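Local coordinates for protein unsaturated glucuronyl hydrolase (Streptococcus agalactiae, PDB 2ZZR) that hydrolyses unsaturated hyaluronan, chondroitin and heparin disaccharides, releasing the unsaturated uronic acid from their non-reducing end, at residues H112-F117 and L176-L181; L171-L176 and Q248-Y253. All blocks are in the same frame, centred on the assembly; numbering follows the deposited sequence.

Contact 1 of 2, residues H112-F117 and L176-L181; sequences HHDLGF and LLNIQL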
ATOM      1  N   HIS A 112      -7.170  14.900   5.466  1.00 18.32           N
ATOM      2  CA  HIS A 112      -6.087  14.418   4.631  1.00 17.54           C
ATOM      3  C   HIS A 112      -6.707  13.405   3.661  1.00 17.30           C
ATOM      4  O   HIS A 112      -7.925  13.189   3.675  1.00 16.80           O
ATOM      5  CB  HIS A 112      -4.979  13.789   5.486  1.00 17.77           C
ATOM      6  CG  HIS A 112      -5.465  12.709   6.402  1.00 18.48           C
ATOM      7  ND1 HIS A 112      -5.574  12.878   7.767  1.00 19.84           N
ATOM      8  CD2 HIS A 112      -5.893  11.451   6.144  1.00 18.08           C
ATOM      9  CE1 HIS A 112      -6.035  11.764   8.311  1.00 16.96           C
ATOM     10  NE2 HIS A 112      -6.240  10.884   7.347  1.00 20.27           N
ATOM     11  N   HIS A 113      -5.878  12.798   2.822  1.00 17.05           N
ATOM     12  CA  HIS A 113      -6.363  11.923   1.761  1.00 17.22           C
ATOM     13  C   HIS A 113      -6.213  10.438   2.107  1.00 16.86           C
ATOM     14  O   HIS A 113      -6.460   9.575   1.258  1.00 16.25           O
ATOM     15  CB  HIS A 113      -5.591  12.217   0.472  1.00 18.06           C
ATOM     16  CG  HIS A 113      -4.134  11.895   0.570  1.00 19.50           C
ATOM     17  ND1 HIS A 113      -3.235  12.705   1.233  1.00 23.26           N
ATOM     18  CD2 HIS A 113      -3.427  10.826   0.131  1.00 21.23           C
ATOM     19  CE1 HIS A 113      -2.031  12.163   1.169  1.00 23.62           C
ATOM     20  NE2 HIS A 113      -2.119  11.024   0.504  1.00 21.93           N
ATOM     21  N   ASP A 114      -5.798  10.142   3.341  1.00 16.39           N
ATOM     22  CA  ASP A 114      -5.520   8.756   3.746  1.00 16.41           C
ATOM     23  C   ASP A 114      -6.730   8.007   4.319  1.00 15.86           C
ATOM     24  O   ASP A 114      -6.574   7.061   5.104  1.00 15.78           O
ATOM     25  CB  ASP A 114      -4.315   8.702   4.699  1.00 16.69           C
ATOM     26  CG  ASP A 114      -3.011   9.057   4.009  1.00 17.87           C
ATOM     27  OD1 ASP A 114      -2.777   8.591   2.874  1.00 19.29           O
ATOM     28  OD2 ASP A 114      -2.210   9.803   4.609  1.00 21.60           O
ATOM     29  N   LEU A 115      -7.925   8.416   3.895  1.00 15.30           N
ATOM     30  CA  LEU A 115      -9.181   7.779   4.322  1.00 15.09           C
ATOM     31  C   LEU A 115      -9.250   6.303   3.915  1.00 14.70           C
ATOM     32  O   LEU A 115      -9.806   5.475   4.645  1.00 14.44           O
ATOM     33  CB  LEU A 115     -10.395   8.544   3.772  1.00 15.51           C
ATOM     34  CG  LEU A 115     -10.942   9.754   4.549  1.00 16.07           C
ATOM     35  CD1 LEU A 115     -11.500   9.338   5.907  1.00 16.71           C
ATOM     36  CD2 LEU A 115      -9.897  10.844   4.719  1.00 18.07           C
ATOM     37  N   GLY A 116      -8.675   5.985   2.758  1.00 14.05           N
ATOM     38  CA  GLY A 116      -8.632   4.613   2.260  1.00 13.50           C
ATOM     39  C   GLY A 116      -7.727   3.719   3.084  1.00 13.05           C
ATOM     40  O   GLY A 116      -8.131   2.630   3.488  1.00 12.83           O
ATOM     41  N   PHE A 117      -6.502   4.168   3.350  1.00 12.46           N
ATOM     42  CA  PHE A 117      -5.602   3.423   4.237  1.00 12.88           C
ATOM     43  C   PHE A 117      -6.266   3.135   5.583  1.00 12.81           C
ATOM     44  O   PHE A 117      -6.083   2.058   6.157  1.00 13.37           O
ATOM     45  CB  PHE A 117      -4.305   4.195   4.500  1.00 12.86           C
ATOM     46  CG  PHE A 117      -3.308   4.157   3.364  1.00 13.46           C
ATOM     47  CD1 PHE A 117      -2.543   5.281   3.071  1.00 13.78           C
ATOM     48  CD2 PHE A 117      -3.105   2.999   2.618  1.00 13.19           C
ATOM     49  CE1 PHE A 117      -1.604   5.258   2.038  1.00 12.64           C
ATOM     50  CE2 PHE A 117      -2.164   2.968   1.583  1.00 14.12           C
ATOM     51  CZ  PHE A 117      -1.413   4.097   1.299  1.00 13.27           C
ATOM     52  N   LEU A 176      -3.150   6.851  -4.765  1.00 13.49           N
ATOM     53  CA  LEU A 176      -3.566   5.749  -5.645  1.00 13.67           C
ATOM     54  C   LEU A 176      -4.209   4.597  -4.868  1.00 13.49           C
ATOM     55  O   LEU A 176      -5.123   3.942  -5.372  1.00 13.70           O
ATOM     56  CB  LEU A 176      -2.387   5.228  -6.471  1.00 13.56           C
ATOM     57  CG  LEU A 176      -1.872   6.145  -7.594  1.00 13.84           C
ATOM     58  CD1 LEU A 176      -0.728   5.467  -8.311  1.00 14.47           C
ATOM     59  CD2 LEU A 176      -2.981   6.499  -8.579  1.00 14.50           C
ATOM     60  N   LEU A 177      -3.729   4.353  -3.650  1.00 13.72           N
ATOM     61  CA  LEU A 177      -4.312   3.304  -2.793  1.00 13.62           C
ATOM     62  C   LEU A 177      -5.609   3.755  -2.134  1.00 13.79           C
ATOM     63  O   LEU A 177      -6.437   2.923  -1.733  1.00 14.44           O
ATOM     64  CB  LEU A 177      -3.322   2.869  -1.708  1.00 13.73           C
ATOM     65  CG  LEU A 177      -2.298   1.761  -1.976  1.00 15.73           C
ATOM     66  CD1 LEU A 177      -2.951   0.387  -1.938  1.00 16.28           C
ATOM     67  CD2 LEU A 177      -1.514   1.989  -3.279  1.00 15.56           C
ATOM     68  N   ASN A 178      -5.778   5.071  -2.012  1.00 13.13           N
ATOM     69  CA  ASN A 178      -6.921   5.641  -1.302  1.00 13.01           C
ATOM     70  C   ASN A 178      -8.166   5.856  -2.165  1.00 12.70           C
ATOM     71  O   ASN A 178      -9.275   5.969  -1.645  1.00 12.98           O
ATOM     72  CB  ASN A 178      -6.490   6.922  -0.584  1.00 12.89           C
ATOM     73  CG  ASN A 178      -5.591   6.628   0.601  1.00 13.13           C
ATOM     74  OD1 ASN A 178      -6.070   6.358   1.698  1.00 12.86           O
ATOM     75  ND2 ASN A 178      -4.280   6.652   0.380  1.00 13.89           N
ATOM     76  N   ILE A 179      -7.992   5.871  -3.484  1.00 12.42           N
ATOM     77  CA  ILE A 179      -9.145   5.998  -4.386  1.00 12.43           C
ATOM     78  C   ILE A 179      -9.927   4.677  -4.514  1.00 12.12           C
ATOM     79  O   ILE A 179     -11.029   4.651  -5.055  1.00 12.69           O
ATOM     80  CB  ILE A 179      -8.764   6.551  -5.793  1.00 12.62           C
ATOM     81  CG1 ILE A 179      -7.854   5.584  -6.559  1.00 12.38           C
ATOM     82  CG2 ILE A 179      -8.128   7.943  -5.665  1.00 12.92           C
ATOM     83  CD1 ILE A 179      -7.589   5.977  -8.032  1.00 12.64           C
ATOM     84  N   GLN A 180      -9.365   3.587  -4.007  1.00 12.45           N
ATOM     85  CA  GLN A 180     -10.077   2.305  -4.043  1.00 12.33           C
ATOM     86  C   GLN A 180     -11.363   2.412  -3.223  1.00 12.87           C
ATOM     87  O   GLN A 180     -12.409   1.862  -3.600  1.00 13.02           O
ATOM     88  CB  GLN A 180      -9.181   1.155  -3.565  1.00 12.44           C
ATOM     89  CG  GLN A 180      -7.828   1.053  -4.310  1.00 13.19           C
ATOM     90  CD  GLN A 180      -7.930   1.223  -5.830  1.00 14.04           C
ATOM     91  OE1 GLN A 180      -7.187   2.005  -6.431  1.00 16.39           O
ATOM     92  NE2 GLN A 180      -8.834   0.486  -6.451  1.00 10.85           N
ATOM     93  N   LEU A 181     -11.278   3.168  -2.131  1.00 12.52           N
ATOM     94  CA  LEU A 181     -12.429   3.506  -1.293  1.00 13.13           C
ATOM     95  C   LEU A 181     -13.546   4.136  -2.120  1.00 13.24           C
ATOM     96  O   LEU A 181     -14.729   3.843  -1.914  1.00 13.48           O
ATOM     97  CB  LEU A 181     -11.982   4.464  -0.174  1.00 12.68           C
ATOM     98  CG  LEU A 181     -13.026   5.136   0.724  1.00 12.59           C
ATOM     99  CD1 LEU A 181     -13.834   4.080   1.478  1.00 13.40           C
ATOM    100  CD2 LEU A 181     -12.333   6.083   1.687  1.00 13.25           C
TER
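N178 reaches into the first turn of the helix that starts just after D114, and its amide carries the polar part of the contact. OD1 accepts a hydrogen bond from the backbone N of F117 at 2.8 Å, with an N-H...O angle of 158°. The donor sits above the carbonyl plane, not in it. The N of G116 is also 2.8 Å from OD1. With CG anti to the carbonyl carbon (chi1 -71°), the amide points at this helix start, where backbone N-H groups have no earlier turn to bond to. At the other end of the amide, ND2 donates to the backbone O of D174, four residues earlier, which helps fix the rotation of the group.

Ring contacts come next. ND2 of N178 also lies over one face of the F117 ring, near its rim and 3.4 Å from CE1, with the amide plane almost perpendicular to the ring (83°). Farther round the same ring, CE2 of F117 packs against CB of L177 at 3.5 Å.

The backbones themselves come close at G116, which has no side chain to hold them apart: its CA is 4.1 Å from the CA of N178. Beyond the glycine the contact is apolar, CD2 of L181 meeting CB of L115 at 3.8 Å.

This buried junction sets the start of helix 115-130, directly after D114, assigned as the nucleophile, against the helical turn 175-178 and the head of helix 180-189. In this alpha barrel of the glycoside hydrolase 88 family, L115 continues onto helix 133-147, L177 faces helix 245-262, and I179 turns back to helix 192-209.

Contact 2 of 2, residues L171-L176 and Q248-Y253; sequences LIIDCL and QAWGIY
One face of the W250 indole is covered by D174: its CB stands 3.6 Å from the centroid of the five-membered ring and 13° off the normal, a CH-pi contact. At the edge of the same ring, near its plane, CG2 of I173 comes to 4.0 Å from CD1. The six-membered part of the indole runs on to meet the F117 ring, the two planes inclined at about 45°.

D174, the probable proton donor, thus rests its methylene on the indole while CG lies between the backbone N and the carbonyl carbon (chi1 70°), turning the carboxylate aside to H113, whose NE2 is hydrogen-bonded to OD2. It sits in a type I beta turn, I172 to C175, closed by C175 N to I172 O at 3.0 Å, which carries strand 170-172 into the helical turn 175-178. W250, assigned to substrate binding, projects from helix 245-262 toward that turn.

Aliphatic tips also meet the helix backbone: CD1 of I173 is 4.2 Å from the N of G251, and CD1 of L176 is 4.2 Å from its CA. On the far flank of helix 245-262, I252 packs on helix 265-280, while A249 meets helix 304-318.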
ATOM      1  N   LEU A 171      -1.028  16.534  -5.297  1.00 16.08           N
ATOM      2  CA  LEU A 171      -1.378  15.150  -4.971  1.00 15.51           C
ATOM      3  C   LEU A 171      -0.122  14.408  -4.534  1.00 15.49           C
ATOM      4  O   LEU A 171       0.998  14.822  -4.845  1.00 15.54           O
ATOM      5  CB  LEU A 171      -2.042  14.440  -6.164  1.00 15.64           C
ATOM      6  CG  LEU A 171      -1.282  14.246  -7.489  1.00 14.89           C
ATOM      7  CD1 LEU A 171      -0.247  13.111  -7.432  1.00 16.32           C
ATOM      8  CD2 LEU A 171      -2.261  13.994  -8.641  1.00 15.15           C
ATOM      9  N   ILE A 172      -0.311  13.298  -3.825  1.00 15.06           N
ATOM     10  CA  ILE A 172       0.796  12.441  -3.421  1.00 15.47           C
ATOM     11  C   ILE A 172       0.508  11.046  -3.980  1.00 15.19           C
ATOM     12  O   ILE A 172      -0.652  10.656  -4.092  1.00 15.24           O
ATOM     13  CB  ILE A 172       0.984  12.452  -1.877  1.00 15.19           C
ATOM     14  CG1 ILE A 172       1.368  13.873  -1.418  1.00 16.04           C
ATOM     15  CG2 ILE A 172       2.041  11.436  -1.431  1.00 16.53           C
ATOM     16  CD1 ILE A 172       1.451  14.054   0.088  1.00 16.08           C
ATOM     17  N   ILE A 173       1.555  10.325  -4.366  1.00 15.34           N
ATOM     18  CA  ILE A 173       1.382   9.067  -5.102  1.00 15.50           C
ATOM     19  C   ILE A 173       0.625   7.993  -4.311  1.00 15.58           C
ATOM     20  O   ILE A 173      -0.069   7.151  -4.902  1.00 15.33           O
ATOM     21  CB  ILE A 173       2.733   8.505  -5.632  1.00 15.54           C
ATOM     22  CG1 ILE A 173       2.474   7.376  -6.645  1.00 15.59           C
ATOM     23  CG2 ILE A 173       3.658   8.101  -4.475  1.00 16.02           C
ATOM     24  CD1 ILE A 173       3.680   6.967  -7.459  1.00 15.68           C
ATOM     25  N   ASP A 174       0.734   8.032  -2.983  1.00 15.64           N
ATOM     26  CA  ASP A 174       0.035   7.027  -2.169  1.00 15.78           C
ATOM     27  C   ASP A 174      -1.490   7.159  -2.241  1.00 15.10           C
ATOM     28  O   ASP A 174      -2.220   6.248  -1.844  1.00 15.05           O
ATOM     29  CB  ASP A 174       0.557   6.993  -0.722  1.00 16.31           C
ATOM     30  CG  ASP A 174       0.175   8.220   0.091  1.00 18.37           C
ATOM     31  OD1 ASP A 174       0.437   8.194   1.308  1.00 22.93           O
ATOM     32  OD2 ASP A 174      -0.378   9.206  -0.447  1.00 20.65           O
ATOM     33  N   CYS A 175      -1.975   8.279  -2.778  1.00 14.52           N
ATOM     34  CA  CYS A 175      -3.414   8.463  -2.944  1.00 14.15           C
ATOM     35  C   CYS A 175      -4.006   7.444  -3.931  1.00 13.87           C
ATOM     36  O   CYS A 175      -5.213   7.200  -3.930  1.00 13.96           O
ATOM     37  CB  CYS A 175      -3.765   9.898  -3.351  1.00 14.30           C
ATOM     38  SG  CYS A 175      -5.496  10.323  -3.026  1.00 15.32           S
ATOM     39  N   LEU A 176      -3.150   6.851  -4.765  1.00 13.49           N
ATOM     40  CA  LEU A 176      -3.566   5.749  -5.645  1.00 13.67           C
ATOM     41  C   LEU A 176      -4.209   4.597  -4.868  1.00 13.49           C
ATOM     42  O   LEU A 176      -5.123   3.942  -5.372  1.00 13.70           O
ATOM     43  CB  LEU A 176      -2.387   5.228  -6.471  1.00 13.56           C
ATOM     44  CG  LEU A 176      -1.872   6.145  -7.594  1.00 13.84           C
ATOM     45  CD1 LEU A 176      -0.728   5.467  -8.311  1.00 14.47           C
ATOM     46  CD2 LEU A 176      -2.981   6.499  -8.579  1.00 14.50           C
ATOM     47  N   GLN A 248       7.669   4.096  -5.465  1.00 13.91           N
ATOM     48  CA  GLN A 248       7.634   3.189  -6.609  1.00 13.97           C
ATOM     49  C   GLN A 248       6.614   2.073  -6.361  1.00 13.83           C
ATOM     50  O   GLN A 248       5.807   1.755  -7.236  1.00 14.04           O
ATOM     51  CB  GLN A 248       9.030   2.612  -6.875  1.00 13.89           C
ATOM     52  CG  GLN A 248       9.221   1.979  -8.256  1.00 13.97           C
ATOM     53  CD  GLN A 248       9.129   2.984  -9.416  1.00 13.19           C
ATOM     54  OE1 GLN A 248       8.863   2.598 -10.558  1.00 15.26           O
ATOM     55  NE2 GLN A 248       9.366   4.257  -9.133  1.00 10.76           N
ATOM     56  N   ALA A 249       6.648   1.503  -5.157  1.00 13.97           N
ATOM     57  CA  ALA A 249       5.726   0.430  -4.774  1.00 13.45           C
ATOM     58  C   ALA A 249       4.261   0.864  -4.722  1.00 13.19           C
ATOM     59  O   ALA A 249       3.380   0.084  -5.077  1.00 12.82           O
ATOM     60  CB  ALA A 249       6.145  -0.196  -3.452  1.00 13.84           C
ATOM     61  N   TRP A 250       3.991   2.097  -4.292  1.00 12.70           N
ATOM     62  CA  TRP A 250       2.615   2.601  -4.315  1.00 12.92           C
ATOM     63  C   TRP A 250       2.066   2.589  -5.742  1.00 12.70           C
ATOM     64  O   TRP A 250       0.894   2.303  -5.950  1.00 12.48           O
ATOM     65  CB  TRP A 250       2.515   4.023  -3.757  1.00 13.31           C
ATOM     66  CG  TRP A 250       2.756   4.191  -2.270  1.00 13.48           C
ATOM     67  CD1 TRP A 250       3.489   5.186  -1.681  1.00 14.41           C
ATOM     68  CD2 TRP A 250       2.250   3.374  -1.193  1.00 14.37           C
ATOM     69  NE1 TRP A 250       3.480   5.039  -0.314  1.00 14.33           N
ATOM     70  CE2 TRP A 250       2.729   3.938   0.014  1.00 15.36           C
ATOM     71  CE3 TRP A 250       1.455   2.219  -1.131  1.00 13.91           C
ATOM     72  CZ2 TRP A 250       2.435   3.389   1.277  1.00 14.87           C
ATOM     73  CZ3 TRP A 250       1.155   1.672   0.131  1.00 14.42           C
ATOM     74  CH2 TRP A 250       1.652   2.259   1.316  1.00 14.10           C
ATOM     75  N   GLY A 251       2.920   2.905  -6.717  1.00 12.48           N
ATOM     76  CA  GLY A 251       2.544   2.818  -8.125  1.00 12.23           C
ATOM     77  C   GLY A 251       2.299   1.377  -8.547  1.00 11.98           C
ATOM     78  O   GLY A 251       1.273   1.068  -9.166  1.00 12.25           O
ATOM     79  N   ILE A 252       3.227   0.493  -8.182  1.00 11.65           N
ATOM     80  CA  ILE A 252       3.152  -0.930  -8.543  1.00 11.56           C
ATOM     81  C   ILE A 252       1.866  -1.589  -8.056  1.00 11.63           C
ATOM     82  O   ILE A 252       1.306  -2.428  -8.759  1.00 11.29           O
ATOM     83  CB  ILE A 252       4.405  -1.714  -8.069  1.00 11.74           C
ATOM     84  CG1 ILE A 252       5.634  -1.224  -8.840  1.00 12.13           C
ATOM     85  CG2 ILE A 252       4.238  -3.229  -8.277  1.00 12.01           C
ATOM     86  CD1 ILE A 252       6.956  -1.595  -8.183  1.00 13.41           C
ATOM     87  N   TYR A 253       1.386  -1.193  -6.877  1.00 11.33           N
ATOM     88  CA  TYR A 253       0.134  -1.756  -6.359  1.00 10.99           C
ATOM     89  C   TYR A 253      -1.074  -0.901  -6.735  1.00 10.52           C
ATOM     90  O   TYR A 253      -2.117  -1.427  -7.115  1.00 10.19           O
ATOM     91  CB  TYR A 253       0.234  -1.971  -4.845  1.00 10.81           C
ATOM     92  CG  TYR A 253      -0.821  -2.888  -4.227  1.00 11.50           C
ATOM     93  CD1 TYR A 253      -0.979  -2.943  -2.842  1.00 11.68           C
ATOM     94  CD2 TYR A 253      -1.655  -3.690  -5.017  1.00 11.62           C
ATOM     95  CE1 TYR A 253      -1.933  -3.783  -2.249  1.00 11.62           C
ATOM     96  CE2 TYR A 253      -2.627  -4.532  -4.434  1.00 10.96           C
ATOM     97  CZ  TYR A 253      -2.753  -4.569  -3.051  1.00 10.82           C
ATOM     98  OH  TYR A 253      -3.695  -5.387  -2.459  1.00 11.50           O
TER

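Overall arrangement
Contacts 1 and 2 lie about 10 Å apart between centres, share L176 and the helical turn 175-178, and cross along the chain, their segments alternating. Together they bring the two aspartates assigned to catalysis side by side: OD1 of D114, the likely nucleophile, is 3.6 Å from OD1 of D174, the likely proton donor. The other carboxylate oxygen of D174, OD2, lies 2.7 Å from NE2 of H113 in contact 1. Between the aromatic residues the gap is 3.6 Å, from CZ of F117 to CH2 of W250. Separately, CD2 of L177 packs 3.6 Å from the backbone O of W250. Both aspartates and the tryptophan assigned to substrate binding are thus set around one site.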